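PDB 6B2V: SorB, which supplies the pyran synthase domain of module nine, which forms a pyran ring, in the trans-acyltransferase assembly line for the polyketide antibiotic sorangicin. Local coordinates for residues A171-H183 / E187-G199. Sequence-based numbering, arbitrary orientation.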
# COMPACT_ATOMS: atom_id res chain seq x y z
N ALA A 171 10.86 6.65 -0.94
CA ALA A 171 10.03 7.52 -1.75
C ALA A 171 10.53 8.97 -1.88
O ALA A 171 10.98 9.54 -0.96
CB ALA A 171 8.63 7.55 -1.19
N SER A 172 10.32 9.54 -3.04
CA SER A 172 10.66 10.91 -3.26
C SER A 172 9.52 11.72 -2.62
O SER A 172 8.43 11.67 -3.06
CB SER A 172 10.69 11.20 -4.74
OG SER A 172 11.79 10.57 -5.35
N TYR A 173 9.84 12.56 -1.67
CA TYR A 173 8.82 13.32 -0.96
C TYR A 173 7.98 14.20 -1.88
O TYR A 173 6.81 14.30 -1.75
CB TYR A 173 9.43 14.18 0.14
CG TYR A 173 8.40 14.87 0.97
CD1 TYR A 173 7.78 14.22 2.00
CD2 TYR A 173 8.01 16.15 0.70
CE1 TYR A 173 6.81 14.83 2.74
CE2 TYR A 173 7.03 16.77 1.45
CZ TYR A 173 6.45 16.09 2.47
OH TYR A 173 5.50 16.70 3.20
N ASP A 174 8.63 14.79 -2.86
CA ASP A 174 7.96 15.65 -3.81
C ASP A 174 6.92 14.92 -4.63
O ASP A 174 6.04 15.53 -5.19
CB ASP A 174 8.96 16.26 -4.77
CG ASP A 174 9.64 17.52 -4.25
OD1 ASP A 174 9.22 18.14 -3.30
OD2 ASP A 174 10.62 17.91 -4.85
N LYS A 175 7.09 13.62 -4.79
CA LYS A 175 6.17 12.81 -5.56
C LYS A 175 5.01 12.27 -4.74
O LYS A 175 4.06 11.83 -5.29
CB LYS A 175 6.91 11.67 -6.22
CG LYS A 175 7.98 12.12 -7.18
CD LYS A 175 7.36 12.77 -8.38
CE LYS A 175 8.37 13.05 -9.49
NZ LYS A 175 9.69 13.34 -8.90
N LEU A 176 5.15 12.35 -3.44
CA LEU A 176 4.10 12.00 -2.53
C LEU A 176 3.06 13.12 -2.45
O LEU A 176 3.28 14.20 -2.90
CB LEU A 176 4.65 11.74 -1.15
CG LEU A 176 5.67 10.63 -1.01
CD1 LEU A 176 6.12 10.50 0.41
CD2 LEU A 176 5.11 9.36 -1.56
N TRP A 177 1.92 12.81 -1.86
CA TRP A 177 0.85 13.74 -1.69
C TRP A 177 0.84 14.44 -0.32
O TRP A 177 0.07 15.29 -0.09
CB TRP A 177 -0.49 13.03 -1.83
CG TRP A 177 -0.84 12.46 -3.19
CD1 TRP A 177 -0.02 11.82 -4.04
CD2 TRP A 177 -2.13 12.47 -3.80
NE1 TRP A 177 -0.70 11.46 -5.15
CE2 TRP A 177 -2.01 11.81 -5.00
CE3 TRP A 177 -3.36 12.95 -3.42
CZ2 TRP A 177 -3.08 11.68 -5.86
CZ3 TRP A 177 -4.41 12.80 -4.26
CH2 TRP A 177 -4.26 12.18 -5.46
N ILE A 178 1.73 14.03 0.56
CA ILE A 178 1.74 14.63 1.87
C ILE A 178 2.07 16.12 1.90
O ILE A 178 3.02 16.51 1.33
CB ILE A 178 2.68 13.84 2.77
CG1 ILE A 178 2.20 12.42 2.82
CG2 ILE A 178 2.69 14.43 4.17
CD1 ILE A 178 3.17 11.53 3.50
N ALA A 179 1.22 16.90 2.54
CA ALA A 179 1.42 18.33 2.66
C ALA A 179 1.67 18.80 4.07
O ALA A 179 2.24 19.80 4.29
CB ALA A 179 0.24 19.08 2.14
N SER A 180 1.17 18.07 5.02
CA SER A 180 1.36 18.34 6.43
C SER A 180 1.21 17.06 7.24
O SER A 180 0.63 16.15 6.80
CB SER A 180 0.33 19.35 6.97
OG SER A 180 -0.91 18.72 7.10
N LEU A 181 1.77 17.04 8.44
CA LEU A 181 1.67 15.91 9.32
C LEU A 181 1.62 16.30 10.81
O LEU A 181 2.46 16.96 11.25
CB LEU A 181 2.86 14.99 9.06
CG LEU A 181 2.99 13.71 9.90
CD1 LEU A 181 1.80 12.80 9.74
CD2 LEU A 181 4.22 12.92 9.48
N VAL A 182 0.61 15.85 11.55
CA VAL A 182 0.52 16.05 12.98
C VAL A 182 0.29 14.69 13.65
O VAL A 182 -0.20 13.79 13.08
CB VAL A 182 -0.58 17.07 13.40
CG1 VAL A 182 -0.33 18.46 12.82
CG2 VAL A 182 -1.96 16.57 13.01
N HIS A 183 0.70 14.63 14.89
CA HIS A 183 0.58 13.41 15.62
C HIS A 183 0.57 13.52 17.14
O HIS A 183 0.98 14.47 17.67
CB HIS A 183 1.71 12.45 15.15
CG HIS A 183 3.08 12.77 15.67
ND1 HIS A 183 3.55 12.21 16.83
CD2 HIS A 183 4.05 13.56 15.20
CE1 HIS A 183 4.78 12.64 17.03
NE2 HIS A 183 5.11 13.46 16.07
N GLU A 187 -1.30 8.28 17.37
CA GLU A 187 -2.16 8.62 16.27
C GLU A 187 -1.50 9.72 15.41
O GLU A 187 -0.78 10.51 15.86
CB GLU A 187 -3.54 9.09 16.84
CG GLU A 187 -4.66 9.47 15.90
CD GLU A 187 -5.96 9.71 16.64
OE1 GLU A 187 -5.90 10.07 17.80
OE2 GLU A 187 -7.01 9.53 16.05
N ALA A 188 -1.80 9.65 14.13
CA ALA A 188 -1.30 10.63 13.19
C ALA A 188 -2.32 11.02 12.11
O ALA A 188 -3.09 10.25 11.70
CB ALA A 188 -0.05 10.10 12.51
N LEU A 189 -2.24 12.27 11.72
CA LEU A 189 -3.05 12.82 10.67
C LEU A 189 -2.21 13.63 9.68
O LEU A 189 -1.57 14.58 10.00
CB LEU A 189 -4.15 13.67 11.27
CG LEU A 189 -5.20 14.22 10.33
CD1 LEU A 189 -6.16 13.16 9.87
CD2 LEU A 189 -5.91 15.40 10.97
N ALA A 190 -2.28 13.19 8.44
CA ALA A 190 -1.59 13.85 7.34
C ALA A 190 -2.59 14.46 6.38
O ALA A 190 -3.52 13.84 6.06
CB ALA A 190 -0.73 12.88 6.56
N SER A 191 -2.36 15.70 6.00
CA SER A 191 -3.18 16.29 4.97
C SER A 191 -2.50 16.04 3.61
O SER A 191 -1.32 15.95 3.54
CB SER A 191 -3.45 17.75 5.20
OG SER A 191 -2.30 18.45 4.99
N LEU A 192 -3.31 15.91 2.57
CA LEU A 192 -2.82 15.60 1.25
C LEU A 192 -3.16 16.63 0.21
O LEU A 192 -4.15 17.24 0.28
CB LEU A 192 -3.45 14.31 0.72
CG LEU A 192 -3.28 13.10 1.59
CD1 LEU A 192 -4.00 11.94 0.95
CD2 LEU A 192 -1.84 12.73 1.88
N GLN A 193 -2.25 16.79 -0.72
CA GLN A 193 -2.48 17.65 -1.89
C GLN A 193 -2.01 16.85 -3.12
O GLN A 193 -0.94 16.35 -3.15
CB GLN A 193 -1.69 18.91 -1.77
CG GLN A 193 -1.92 19.88 -2.91
CD GLN A 193 -1.27 21.21 -2.63
OE1 GLN A 193 -1.13 21.62 -1.48
NE2 GLN A 193 -0.82 21.87 -3.68
N ALA A 194 -2.87 16.77 -4.11
CA ALA A 194 -2.50 16.04 -5.27
C ALA A 194 -1.42 16.74 -6.06
O ALA A 194 -1.39 17.91 -6.14
CB ALA A 194 -3.70 15.78 -6.16
N PRO A 195 -0.60 15.95 -6.72
CA PRO A 195 0.37 16.51 -7.65
C PRO A 195 -0.39 17.18 -8.80
O PRO A 195 -1.50 16.84 -9.09
CB PRO A 195 1.13 15.26 -8.11
CG PRO A 195 1.05 14.34 -6.93
CD PRO A 195 -0.37 14.53 -6.49
N SER A 196 0.18 18.19 -9.41
CA SER A 196 -0.52 18.90 -10.49
C SER A 196 -0.78 18.02 -11.69
O SER A 196 -1.80 18.11 -12.29
CB SER A 196 0.22 20.17 -10.90
OG SER A 196 1.57 19.92 -11.16
N ALA A 197 0.18 17.19 -11.99
CA ALA A 197 0.09 16.25 -13.09
C ALA A 197 -0.54 14.97 -12.62
O ALA A 197 -0.02 14.29 -11.78
CB ALA A 197 1.48 15.95 -13.60
N PRO A 198 -1.64 14.60 -13.24
CA PRO A 198 -2.33 13.41 -12.79
C PRO A 198 -1.47 12.22 -13.03
O PRO A 198 -0.53 12.22 -13.79
CB PRO A 198 -3.55 13.35 -13.67
CG PRO A 198 -3.14 14.02 -14.89
CD PRO A 198 -2.27 15.15 -14.44
N GLY A 199 -1.85 11.13 -12.38
CA GLY A 199 -1.05 9.94 -12.56
C GLY A 199 -1.39 9.24 -13.82
O GLY A 199 -1.95 9.84 -14.73
O HOH W 1 -2.13 17.27 9.20
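The indole of Trp-177 lies against the extended segment Ala-194 to Pro-195 that follows strand 187-192; both residues meet the same ring face by CH-pi contacts, Pro-195 CD 3.5 Å from the five-membered centroid and Ala-194 CB 3.8 Å from the six-membered one. CG anti to the carbonyl carbon (chi1 -66°) turns the ring across them, while Leu-192 CB meets its edge. Trp-177 O accepts Gln-193 N at 2.8 Å, in the carbonyl plane. A classic beta bulge follows, Ala-179 and Ser-180 both facing Ser-191: Ala-179 N gives Ser-191 O a nearly straight bond, whereas Ser-191 N reaches Ser-180 O from above the carbonyl plane. On the face carrying Ser-180, Val-182, Leu-189 and Ser-191, the two serine OG atoms are hydrogen-bonded at 2.5 Å, either being a possible donor, and a water joins Ser-180 OG to Leu-189 O. Val-182 and Leu-189 form a regular antiparallel hydrogen-bonded pair, Val-182 CG2 lying alongside Leu-189 CB (4.0 Å). On the face of Ile-178 and Leu-192, Leu-181 CD1 packs on Ala-190 CB (4.1 Å). Trp-177 N donates to Ser-212 OG of helix 207-225, and Val-215 backs Ile-178. The hairpin belongs to the predicted C-terminal hotdog fold, between strands 156-158 and 250-255.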